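Local coordinates for protein PrgB (Enterococcus faecalis, PDB 6EVU) that promotes aggregation, biofilm formation and conjugation by binding and compacting DNA, the chain here being its adhesin domain, at residues A[254-257]-A[258-261]; A[89-92]-A[93-96]; A[119-122]-A[123-126]; A[150-153]-A[154-157]. All coordinates share one frame; numbering follows the deposited sequence.

Contact 1. Residues A[254-257]-A[258-261]; sequences LKNS and DWDA
Asn256 and Asp260 hold this bend together through both backbone and side chain. The carbonyl Asn256 O takes two donors: Asp260 N at 2.9 Å, nearly in line with the C=O bond, and Trp259 N at 3.2 Å, from above the carbonyl plane. The side chains then cross at a slant, amide and carboxylate planes 59° apart, with Asn256 ND2 reaching the anti lone pair of Asp260 OD2 at 2.9 Å. That amide nitrogen is also bonded to Asp246 OD1, which should fix the flip of the group. The Trp259 ring makes this side compact: Asn256 O and Asp260 CB lie over the same face, while its NE1 is spent on Ile245 O.

One residue earlier, Asp258 N bonds to Lys255 O at 2.7 Å, and the Asp258 carboxylate answers with OD2 on Lys255 N at 2.8 Å. Its CG lies beside its own backbone N (chi1 -68°), which turns the carboxylate back to that amide. Leu254 CD2 packs on Asp258 CB at 3.4 Å. The outer side is looser: Ser257 is exposed, and the Lys255 chain bends off with NZ 5.5 Å from Asp258 OD2, too far to pair.

Two overlapping type I turns thus run into an inverse gamma turn centred on Asp260, whose carboxylate also meets Ser199 and a Tris molecule, probably from the crystallisation liquor, which may mark a surface pocket of this GbpC-family domain.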
ATOM      1  N   LEU A 254      22.766   1.483  -1.931  1.00 60.35           N
ATOM      2  CA  LEU A 254      21.746   2.010  -2.829  1.00 65.04           C
ATOM      3  C   LEU A 254      21.057   3.229  -2.222  1.00 60.94           C
ATOM      4  O   LEU A 254      20.943   3.363  -0.997  1.00 54.58           O
ATOM      5  CB  LEU A 254      20.685   0.949  -3.128  1.00 60.06           C
ATOM      6  CG  LEU A 254      20.907   0.003  -4.297  1.00 65.46           C
ATOM      7  CD1 LEU A 254      19.871  -1.076  -4.191  1.00 54.41           C
ATOM      8  CD2 LEU A 254      20.826   0.735  -5.620  1.00 67.16           C
ATOM      9  N   LYS A 255      20.596   4.121  -3.103  1.00 63.32           N
ATOM     10  CA  LYS A 255      19.808   5.291  -2.741  1.00 61.49           C
ATOM     11  C   LYS A 255      18.430   5.225  -3.399  1.00 48.83           C
ATOM     12  O   LYS A 255      18.229   4.548  -4.414  1.00 49.53           O
ATOM     13  CB  LYS A 255      20.515   6.594  -3.129  1.00 68.13           C
ATOM     14  CG  LYS A 255      21.333   7.196  -1.995  1.00 76.99           C
ATOM     15  CD  LYS A 255      22.715   7.540  -2.438  1.00 80.20           C
ATOM     16  CE  LYS A 255      22.719   8.835  -3.223  1.00 84.73           C
ATOM     17  NZ  LYS A 255      23.972   8.971  -4.031  1.00 83.99           N
ATOM     18  N   ASN A 256      17.459   5.920  -2.790  1.00 48.64           N
ATOM     19  CA  ASN A 256      16.100   5.858  -3.303  1.00 45.53           C
ATOM     20  C   ASN A 256      16.027   6.194  -4.780  1.00 47.95           C
ATOM     21  O   ASN A 256      15.280   5.554  -5.525  1.00 50.07           O
ATOM     22  CB  ASN A 256      15.198   6.804  -2.514  1.00 47.97           C
ATOM     23  CG  ASN A 256      13.729   6.512  -2.739  1.00 45.84           C
ATOM     24  OD1 ASN A 256      13.095   7.074  -3.629  1.00 51.36           O
ATOM     25  ND2 ASN A 256      13.217   5.559  -1.999  1.00 41.16           N
ATOM     26  N   SER A 257      16.778   7.212  -5.218  1.00 49.20           N
ATOM     27  CA  SER A 257      16.767   7.578  -6.631  1.00 57.93           C
ATOM     28  C   SER A 257      17.327   6.471  -7.530  1.00 55.40           C
ATOM     29  O   SER A 257      17.091   6.509  -8.739  1.00 56.63           O
ATOM     30  CB  SER A 257      17.531   8.895  -6.844  1.00 51.98           C
ATOM     31  OG  SER A 257      18.897   8.809  -6.441  1.00 64.05           O
ATOM     32  N   ASP A 258      18.014   5.464  -6.976  1.00 55.81           N
ATOM     33  CA  ASP A 258      18.563   4.393  -7.808  1.00 56.90           C
ATOM     34  C   ASP A 258      17.541   3.348  -8.232  1.00 55.33           C
ATOM     35  O   ASP A 258      17.888   2.496  -9.058  1.00 59.79           O
ATOM     36  CB  ASP A 258      19.695   3.640  -7.097  1.00 57.30           C
ATOM     37  CG  ASP A 258      20.920   4.465  -6.888  1.00 59.86           C
ATOM     38  OD1 ASP A 258      21.356   5.177  -7.826  1.00 67.31           O
ATOM     39  OD2 ASP A 258      21.484   4.347  -5.782  1.00 56.61           O
ATOM     40  N   TRP A 259      16.319   3.351  -7.674  1.00 48.74           N
ATOM     41  CA  TRP A 259      15.359   2.287  -7.976  1.00 50.00           C
ATOM     42  C   TRP A 259      13.898   2.713  -7.784  1.00 52.04           C
ATOM     43  O   TRP A 259      13.025   2.249  -8.521  1.00 50.56           O
ATOM     44  CB  TRP A 259      15.662   1.061  -7.091  1.00 50.59           C
ATOM     45  CG  TRP A 259      15.496   1.356  -5.647  1.00 45.45           C
ATOM     46  CD1 TRP A 259      16.414   1.887  -4.791  1.00 47.87           C
ATOM     47  CD2 TRP A 259      14.296   1.186  -4.893  1.00 46.31           C
ATOM     48  NE1 TRP A 259      15.855   2.040  -3.530  1.00 47.85           N
ATOM     49  CE2 TRP A 259      14.554   1.613  -3.579  1.00 51.83           C
ATOM     50  CE3 TRP A 259      13.042   0.685  -5.208  1.00 44.67           C
ATOM     51  CZ2 TRP A 259      13.579   1.587  -2.573  1.00 48.71           C
ATOM     52  CZ3 TRP A 259      12.044   0.671  -4.197  1.00 45.01           C
ATOM     53  CH2 TRP A 259      12.336   1.108  -2.903  1.00 47.28           C
ATOM     54  N   ASP A 260      13.625   3.589  -6.806  1.00 49.98           N
ATOM     55  CA  ASP A 260      12.252   3.821  -6.313  1.00 51.74           C
ATOM     56  C   ASP A 260      11.568   4.872  -7.182  1.00 51.93           C
ATOM     57  O   ASP A 260      11.408   6.041  -6.834  1.00 51.52           O
ATOM     58  CB  ASP A 260      12.256   4.226  -4.851  1.00 43.20           C
ATOM     59  CG  ASP A 260      10.839   4.192  -4.234  1.00 48.39           C
ATOM     60  OD1 ASP A 260       9.872   3.807  -4.953  1.00 45.23           O
ATOM     61  OD2 ASP A 260      10.718   4.525  -3.033  1.00 50.88           O
ATOM     62  N   ALA A 261      11.205   4.428  -8.365  1.00 53.38           N
ATOM     63  CA  ALA A 261      10.413   5.224  -9.274  1.00 53.32           C
ATOM     64  C   ALA A 261       9.569   4.233 -10.048  1.00 58.40           C
ATOM     65  O   ALA A 261      10.015   3.119 -10.326  1.00 60.01           O
ATOM     66  CB  ALA A 261      11.281   6.063 -10.211  1.00 49.23           C
TER

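Contact 2. Residues A[89-92]-A[93-96]; sequences VKEA and NLGS
Glu91 and Ala92 each offer a carbonyl oxygen to the amide three residues on, Leu94 N lying 2.7 Å from Glu91 O and Gly95 N 3.2 Å from Ala92 O, so the backbone winds through one 3-10 turn. Both donors stand well above their carbonyl planes.

Leu94 carries the apolar part. Its CG sits beside its own backbone N (chi1 -67°), and from there CD1 crosses Val89 at an angle, meeting CG2 at 3.6 Å. Both side chains are buried and rest against Val148 of strand 145-150, while Leu94 also touches Ile68 and Phe158.

Toward helix 68-72, where both touch Ile68, Glu91 in one of its two modelled conformers runs alongside Asn93 in the same direction, carboxylate and amide planes 86° apart. In that conformer the backbone N of Asn93 meets Glu91 OE2 from above the carboxylate plane; with two positions modelled, this bond is doubtful as a permanent clasp. Gly95, next along, has a positive phi of 86°, at which a CB would press on the preceding carbonyl. One water ties the two ends together, accepting from Glu91 N at 3.1 Å and donating to Gly95 O at 2.8 Å.

Here a 3-10 turn lies in the loop joining the paired antiparallel strands 88-89 and 99-104 of the six-stranded sheet, pinned inward by its leucine.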
ATOM      1  N   VAL A  89      -9.902  17.081  -1.953  1.00 35.20           N
ATOM      2  CA  VAL A  89      -8.587  17.719  -1.935  1.00 39.25           C
ATOM      3  C   VAL A  89      -7.963  17.620  -3.324  1.00 36.71           C
ATOM      4  O   VAL A  89      -8.185  16.634  -4.043  1.00 38.40           O
ATOM      5  CB  VAL A  89      -7.656  17.089  -0.851  1.00 40.40           C
ATOM      6  CG1 VAL A  89      -8.158  17.437   0.554  1.00 36.52           C
ATOM      7  CG2 VAL A  89      -7.608  15.623  -0.975  1.00 45.75           C
ATOM      8  N   LYS A  90      -7.226  18.670  -3.728  1.00 40.22           N
ATOM      9  CA  LYS A  90      -6.379  18.663  -4.924  1.00 41.00           C
ATOM     10  C   LYS A  90      -4.918  18.586  -4.479  1.00 53.87           C
ATOM     11  O   LYS A  90      -4.501  19.292  -3.555  1.00 59.69           O
ATOM     12  CB  LYS A  90      -6.601  19.900  -5.788  1.00 50.88           C
ATOM     13  CG  LYS A  90      -8.024  20.034  -6.307  1.00 67.53           C
ATOM     14  CD  LYS A  90      -8.262  21.420  -6.939  1.00 73.27           C
ATOM     15  CE  LYS A  90      -9.569  22.045  -6.439  1.00 70.75           C
ATOM     16  NZ  LYS A  90      -9.712  22.112  -4.939  1.00 64.12           N
ATOM     17  N   GLU A  91      -4.158  17.692  -5.107  0.54 47.93           N
ATOM     18  CA  GLU A  91      -2.718  17.599  -4.920  0.54 45.67           C
ATOM     19  C   GLU A  91      -2.204  16.764  -6.090  0.54 51.95           C
ATOM     20  O   GLU A  91      -2.800  15.739  -6.437  0.54 44.82           O
ATOM     21  CB  GLU A  91      -2.367  17.019  -3.525  0.54 44.95           C
ATOM     22  CG  GLU A  91      -1.223  15.969  -3.432  0.54 39.82           C
ATOM     23  CD  GLU A  91       0.183  16.524  -3.696  0.54 48.00           C
ATOM     24  OE1 GLU A  91       0.533  17.650  -3.233  0.54 41.73           O
ATOM     25  OE2 GLU A  91       0.941  15.804  -4.372  0.54 40.84           O
ATOM     26  N   ALA A  92      -1.131  17.223  -6.732  1.00 48.48           N
ATOM     27  CA  ALA A  92      -0.665  16.568  -7.954  1.00 53.27           C
ATOM     28  C   ALA A  92      -0.422  15.078  -7.752  1.00 47.50           C
ATOM     29  O   ALA A  92      -0.649  14.279  -8.678  1.00 45.79           O
ATOM     30  CB  ALA A  92       0.610  17.251  -8.468  1.00 52.04           C
ATOM     31  N   ASN A  93       0.010  14.672  -6.547  1.00 41.13           N
ATOM     32  CA  ASN A  93       0.209  13.246  -6.359  1.00 36.84           C
ATOM     33  C   ASN A  93      -1.115  12.455  -6.437  1.00 44.67           C
ATOM     34  O   ASN A  93      -1.043  11.240  -6.593  1.00 40.38           O
ATOM     35  CB  ASN A  93       0.948  12.994  -5.007  1.00 41.92           C
ATOM     36  CG  ASN A  93       2.518  13.037  -5.128  1.00 42.88           C
ATOM     37  OD1 ASN A  93       3.075  13.467  -6.121  1.00 47.35           O
ATOM     38  ND2 ASN A  93       3.213  12.565  -4.087  1.00 43.74           N
ATOM     39  N   LEU A  94      -2.306  13.100  -6.365  1.00 34.75           N
ATOM     40  CA  LEU A  94      -3.597  12.396  -6.390  1.00 35.89           C
ATOM     41  C   LEU A  94      -4.135  12.178  -7.788  1.00 44.42           C
ATOM     42  O   LEU A  94      -5.194  11.563  -7.943  1.00 39.58           O
ATOM     43  CB  LEU A  94      -4.663  13.163  -5.626  1.00 40.14           C
ATOM     44  CG  LEU A  94      -4.510  13.288  -4.105  1.00 35.15           C
ATOM     45  CD1 LEU A  94      -5.661  14.115  -3.616  1.00 36.52           C
ATOM     46  CD2 LEU A  94      -4.488  11.931  -3.439  1.00 38.24           C
ATOM     47  N   GLY A  95      -3.460  12.717  -8.788  1.00 39.62           N
ATOM     48  CA  GLY A  95      -3.978  12.736 -10.145  1.00 46.73           C
ATOM     49  C   GLY A  95      -4.876  13.934 -10.384  1.00 43.00           C
ATOM     50  O   GLY A  95      -5.287  14.639  -9.460  1.00 49.72           O
ATOM     51  N   SER A  96      -5.191  14.174 -11.669  1.00 49.47           N
ATOM     52  CA  SER A  96      -5.883  15.413 -12.026  1.00 49.96           C
ATOM     53  C   SER A  96      -7.318  15.480 -11.507  1.00 54.42           C
ATOM     54  O   SER A  96      -7.896  16.573 -11.508  1.00 50.44           O
ATOM     55  CB  SER A  96      -5.870  15.634 -13.554  1.00 56.37           C
ATOM     56  OG  SER A  96      -6.427  14.505 -14.196  1.00 59.89           O
TER
HETATM   57  O   HOH W   1      -5.257  16.901  -7.885  1.00 43.65           O

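Contact 3. Residues A[119-122]-A[123-126]; sequences ASYL and GRKI
Tyr121 and Arg124 close a two-residue beta hairpin, with Leu122 and Gly123 at the corners of a type I' turn between strand 119-121 and the long strand 124-137. Both corner residues have positive phi, 75° for Gly123, which bends the chain in the sense that suits the twist of a two-stranded hairpin.

Backbone bonds come first. Tyr121 N to Arg124 O and Arg124 N to Tyr121 O, both 2.9 Å, form the hydrogen-bonded pair next to the turn. Ala119 and Ile126 form the next such pair, with Ile126 N at 2.8 Å from Ala119 O. Between them, Ser120 and Lys125 are a non-hydrogen-bonded pair, and here alpha carbons do the work: Ser120 CA lies 3.0 Å from Arg124 O, a CA-H...O contact.

Side-chain packing gathers on the face carrying Ala119, Tyr121 and Ile126. Ala119 CB meets Ile126 CB at 3.7 Å, and Ile126 CD1 stretches along to Tyr121 CB. Val185 of strand 184-185 packs on Tyr121, Arg124 and Ile126, and Val36 on Ala119. With CG anti to its backbone N (chi1 169°), the Tyr121 ring meets Phe193 edge-to-face, its hydroxyl bonded to Ser191 O and Asp188 N. Arg124 packs loosely beside it, NH1 4.2 Å from Tyr121 CD2, ring and guanidinium planes 68° apart.

A water joins Ser120 OG, on the face shared with Lys125, to the turn residue Gly123 through a weak bond from its N. Leu122 folds back on its neighbour, CG standing 3.7 Å above the centre of the Tyr121 ring.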
ATOM      1  N   ALA A 119     -11.879  -2.587 -16.164  1.00 37.13           N
ATOM      2  CA  ALA A 119     -10.967  -3.645 -15.767  1.00 38.66           C
ATOM      3  C   ALA A 119     -11.492  -4.972 -16.300  1.00 37.02           C
ATOM      4  O   ALA A 119     -12.536  -5.032 -16.966  1.00 40.45           O
ATOM      5  CB  ALA A 119     -10.810  -3.641 -14.250  1.00 37.84           C
ATOM      6  N   SER A 120     -10.737  -6.044 -16.075  1.00 39.48           N
ATOM      7  CA  SER A 120     -11.170  -7.334 -16.609  1.00 41.61           C
ATOM      8  C   SER A 120     -10.516  -8.482 -15.871  1.00 40.29           C
ATOM      9  O   SER A 120      -9.482  -8.333 -15.224  1.00 38.59           O
ATOM     10  CB  SER A 120     -10.866  -7.501 -18.098  1.00 42.93           C
ATOM     11  OG  SER A 120      -9.490  -7.282 -18.399  1.00 44.03           O
ATOM     12  N   TYR A 121     -11.118  -9.649 -16.040  1.00 44.11           N
ATOM     13  CA  TYR A 121     -10.515 -10.877 -15.526  1.00 41.38           C
ATOM     14  C   TYR A 121     -10.923 -11.949 -16.506  1.00 48.07           C
ATOM     15  O   TYR A 121     -12.118 -12.241 -16.622  1.00 42.49           O
ATOM     16  CB  TYR A 121     -10.971 -11.224 -14.124  1.00 41.73           C
ATOM     17  CG  TYR A 121     -10.556 -12.616 -13.718  1.00 38.87           C
ATOM     18  CD1 TYR A 121      -9.219 -12.909 -13.449  1.00 43.51           C
ATOM     19  CD2 TYR A 121     -11.490 -13.640 -13.619  1.00 38.54           C
ATOM     20  CE1 TYR A 121      -8.831 -14.192 -13.039  1.00 37.47           C
ATOM     21  CE2 TYR A 121     -11.109 -14.938 -13.254  1.00 41.78           C
ATOM     22  CZ  TYR A 121      -9.780 -15.205 -12.995  1.00 40.57           C
ATOM     23  OH  TYR A 121      -9.394 -16.459 -12.626  1.00 39.82           O
ATOM     24  N   LEU A 122      -9.939 -12.493 -17.215  1.00 45.83           N
ATOM     25  CA  LEU A 122     -10.181 -13.444 -18.277  1.00 48.77           C
ATOM     26  C   LEU A 122     -11.292 -12.952 -19.214  1.00 51.43           C
ATOM     27  O   LEU A 122     -12.247 -13.667 -19.512  1.00 50.43           O
ATOM     28  CB  LEU A 122     -10.529 -14.820 -17.707  1.00 42.78           C
ATOM     29  CG  LEU A 122      -9.616 -15.499 -16.685  1.00 48.75           C
ATOM     30  CD1 LEU A 122     -10.270 -16.729 -16.089  1.00 47.76           C
ATOM     31  CD2 LEU A 122      -8.340 -15.886 -17.363  1.00 59.58           C
ATOM     32  N   GLY A 123     -11.192 -11.697 -19.645  1.00 48.31           N
ATOM     33  CA  GLY A 123     -12.193 -11.147 -20.542  1.00 57.83           C
ATOM     34  C   GLY A 123     -13.548 -10.783 -19.942  1.00 58.78           C
ATOM     35  O   GLY A 123     -14.402 -10.275 -20.681  1.00 61.80           O
ATOM     36  N   ARG A 124     -13.795 -11.037 -18.645  1.00 48.42           N
ATOM     37  CA  ARG A 124     -15.005 -10.546 -17.975  1.00 44.28           C
ATOM     38  C   ARG A 124     -14.755  -9.119 -17.527  1.00 45.72           C
ATOM     39  O   ARG A 124     -13.757  -8.862 -16.853  1.00 48.03           O
ATOM     40  CB  ARG A 124     -15.373 -11.404 -16.766  1.00 43.21           C
ATOM     41  CG  ARG A 124     -15.599 -12.836 -17.173  1.00 53.16           C
ATOM     42  CD  ARG A 124     -15.371 -13.767 -15.987  1.00 47.39           C
ATOM     43  NE  ARG A 124     -16.259 -13.465 -14.869  1.00 46.76           N
ATOM     44  CZ  ARG A 124     -16.238 -14.139 -13.724  1.00 60.52           C
ATOM     45  NH1 ARG A 124     -15.377 -15.139 -13.582  1.00 64.93           N
ATOM     46  NH2 ARG A 124     -17.057 -13.814 -12.720  1.00 52.75           N
ATOM     47  N   LYS A 125     -15.615  -8.189 -17.956  1.00 46.64           N
ATOM     48  CA  LYS A 125     -15.410  -6.781 -17.654  1.00 40.44           C
ATOM     49  C   LYS A 125     -15.738  -6.473 -16.208  1.00 46.91           C
ATOM     50  O   LYS A 125     -16.800  -6.851 -15.713  1.00 42.81           O
ATOM     51  CB  LYS A 125     -16.287  -5.938 -18.587  1.00 41.08           C
ATOM     52  CG  LYS A 125     -16.153  -4.425 -18.311  1.00 41.48           C
ATOM     53  CD  LYS A 125     -16.416  -3.676 -19.643  1.00 51.14           C
ATOM     54  CE  LYS A 125     -16.964  -2.269 -19.426  1.00 59.22           C
ATOM     55  NZ  LYS A 125     -16.865  -1.396 -20.636  1.00 58.47           N
ATOM     56  N   ILE A 126     -14.812  -5.777 -15.535  1.00 38.10           N
ATOM     57  CA  ILE A 126     -14.985  -5.297 -14.169  1.00 33.68           C
ATOM     58  C   ILE A 126     -15.238  -3.802 -14.257  1.00 41.72           C
ATOM     59  O   ILE A 126     -14.357  -3.031 -14.662  1.00 43.96           O
ATOM     60  CB  ILE A 126     -13.760  -5.605 -13.306  1.00 34.99           C
ATOM     61  CG1 ILE A 126     -13.702  -7.120 -13.099  1.00 36.82           C
ATOM     62  CG2 ILE A 126     -13.797  -4.772 -11.946  1.00 31.50           C
ATOM     63  CD1 ILE A 126     -12.382  -7.627 -12.633  1.00 32.71           C
TER
HETATM   64  O   HOH W   2      -8.253 -10.144 -18.750  1.00 48.03           O

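Contact 4. Residues A[150-153]-A[154-157]; sequences SNDP and IITA
Asp152 and Ile155 cross at about a right angle, the aliphatic arm lying against the acid so that Ile155 CD1 is 3.7 Å from both Asp152 CB and OD2. With CG anti to its backbone N (chi1 -174°), Asp152 turns its carboxylate forward over the next residues, and OD1 accepts from Ile154 N at 2.9 Å, as in an Asx turn. Ile155 sends its other branch to Ser150, CG2 touching CB at 3.6 Å.

Ser150 OG takes the Asp152 amide in an ST turn and is also bonded to Leu94 O. Asp152 O binds Thr156 N at 3.0 Å almost straight (179°), with a weak second bond from Ile155 N. Thr156 turns its hydroxyl back, OG1 donating to Pro153 O at 2.6 Å from above the carbonyl plane, and Thr156 OG1 itself also accepts from Phe304 N. This buried hydroxyl is therefore held by two bonds, giving one hydrogen and taking another.

Ser150 N and Thr156 O, 2.9 Å apart, shut the mouth of the loop that links the antiparallel strands 145-150 and 157-160. Ile154 packs on Phe32 and Gln34, whereas Thr156 rests on Phe131 and Tyr133 of strand 124-137, so the loop is wedged against the larger nine-stranded sheet.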
ATOM      1  N   SER A 150      -7.787   8.516  -3.622  1.00 27.22           N
ATOM      2  CA  SER A 150      -7.753   9.147  -4.941  1.00 30.39           C
ATOM      3  C   SER A 150      -8.918   8.712  -5.819  1.00 32.04           C
ATOM      4  O   SER A 150      -9.335   7.553  -5.804  1.00 31.50           O
ATOM      5  CB  SER A 150      -6.422   8.806  -5.618  1.00 30.39           C
ATOM      6  OG  SER A 150      -6.457   9.212  -6.995  1.00 32.54           O
ATOM      7  N   ASN A 151      -9.439   9.641  -6.628  1.00 35.68           N
ATOM      8  CA  ASN A 151     -10.431   9.268  -7.626  1.00 37.68           C
ATOM      9  C   ASN A 151      -9.852   8.337  -8.695  1.00 34.12           C
ATOM     10  O   ASN A 151     -10.630   7.769  -9.456  1.00 37.86           O
ATOM     11  CB  ASN A 151     -11.040  10.555  -8.271  1.00 36.25           C
ATOM     12  CG  ASN A 151     -12.270  11.076  -7.492  1.00 38.63           C
ATOM     13  OD1 ASN A 151     -13.207  10.327  -7.197  1.00 38.25           O
ATOM     14  ND2 ASN A 151     -12.264  12.363  -7.168  1.00 37.85           N
ATOM     15  N   ASP A 152      -8.512   8.223  -8.788  1.00 34.64           N
ATOM     16  CA  ASP A 152      -7.842   7.245  -9.639  1.00 41.17           C
ATOM     17  C   ASP A 152      -7.580   5.991  -8.799  1.00 36.86           C
ATOM     18  O   ASP A 152      -6.751   6.040  -7.880  1.00 34.26           O
ATOM     19  CB  ASP A 152      -6.531   7.847 -10.172  1.00 41.01           C
ATOM     20  CG  ASP A 152      -5.823   6.968 -11.195  1.00 44.24           C
ATOM     21  OD1 ASP A 152      -6.028   5.748 -11.195  1.00 39.16           O
ATOM     22  OD2 ASP A 152      -5.013   7.495 -12.011  1.00 44.32           O
ATOM     23  N   PRO A 153      -8.254   4.857  -9.067  1.00 32.06           N
ATOM     24  CA  PRO A 153      -8.036   3.661  -8.235  1.00 30.77           C
ATOM     25  C   PRO A 153      -6.624   3.086  -8.342  1.00 27.77           C
ATOM     26  O   PRO A 153      -6.228   2.254  -7.498  1.00 33.35           O
ATOM     27  CB  PRO A 153      -9.083   2.692  -8.775  1.00 33.05           C
ATOM     28  CG  PRO A 153      -9.099   3.018 -10.287  1.00 33.01           C
ATOM     29  CD  PRO A 153      -9.079   4.571 -10.266  1.00 34.57           C
ATOM     30  N   ILE A 154      -5.879   3.488  -9.372  1.00 30.50           N
ATOM     31  CA  ILE A 154      -4.503   3.046  -9.571  1.00 35.23           C
ATOM     32  C   ILE A 154      -3.512   3.913  -8.809  1.00 36.69           C
ATOM     33  O   ILE A 154      -2.365   3.494  -8.612  1.00 37.04           O
ATOM     34  CB  ILE A 154      -4.180   3.042 -11.077  1.00 38.79           C
ATOM     35  CG1 ILE A 154      -5.252   2.247 -11.823  1.00 40.58           C
ATOM     36  CG2 ILE A 154      -2.807   2.484 -11.338  1.00 47.18           C
ATOM     37  CD1 ILE A 154      -5.381   0.790 -11.352  1.00 34.53           C
ATOM     38  N   ILE A 155      -3.920   5.105  -8.381  1.00 36.28           N
ATOM     39  CA  ILE A 155      -3.160   5.859  -7.389  1.00 33.43           C
ATOM     40  C   ILE A 155      -3.542   5.437  -5.971  1.00 28.22           C
ATOM     41  O   ILE A 155      -2.676   5.293  -5.081  1.00 30.93           O
ATOM     42  CB  ILE A 155      -3.425   7.357  -7.636  1.00 28.35           C
ATOM     43  CG1 ILE A 155      -2.804   7.806  -8.972  1.00 34.55           C
ATOM     44  CG2 ILE A 155      -2.929   8.250  -6.464  1.00 31.09           C
ATOM     45  CD1 ILE A 155      -3.147   9.237  -9.358  1.00 36.57           C
ATOM     46  N   THR A 156      -4.828   5.179  -5.779  1.00 27.10           N
ATOM     47  CA  THR A 156      -5.386   4.495  -4.608  1.00 23.41           C
ATOM     48  C   THR A 156      -5.432   5.318  -3.303  1.00 25.41           C
ATOM     49  O   THR A 156      -6.436   5.965  -3.041  1.00 27.82           O
ATOM     50  CB  THR A 156      -4.633   3.151  -4.394  1.00 25.99           C
ATOM     51  OG1 THR A 156      -4.306   2.626  -5.721  1.00 28.15           O
ATOM     52  CG2 THR A 156      -5.470   2.092  -3.675  1.00 26.29           C
ATOM     53  N   ALA A 157      -4.412   5.263  -2.477  1.00 26.02           N
ATOM     54  CA  ALA A 157      -4.528   5.815  -1.127  1.00 23.11           C
ATOM     55  C   ALA A 157      -3.219   6.422  -0.650  1.00 31.73           C
ATOM     56  O   ALA A 157      -2.147   5.867  -0.882  1.00 26.78           O
ATOM     57  CB  ALA A 157      -4.934   4.743  -0.125  1.00 22.04           C
TER

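Along the chain the order is contact 2, contact 3, contact 4 and last contact 1, all within the one adhesin domain. Contacts 2 and 4 are neighbours, their centres 10 Å apart: both are loops of the six-stranded antiparallel sheet, and they meet where Leu94 O faces Ser150 OG and Ile155 packs on the backbone of residues 93-95. Contact 3 is a hairpin of the nine-stranded sheet, its centre about 19 Å from that of contact 4, which packs on the same strand 124-137. Contact 1 lies at the surface in the long loop between strands 239-240 and 272-276, about 23 Å from contacts 2 and 4 and 34 Å from contact 3 between centres.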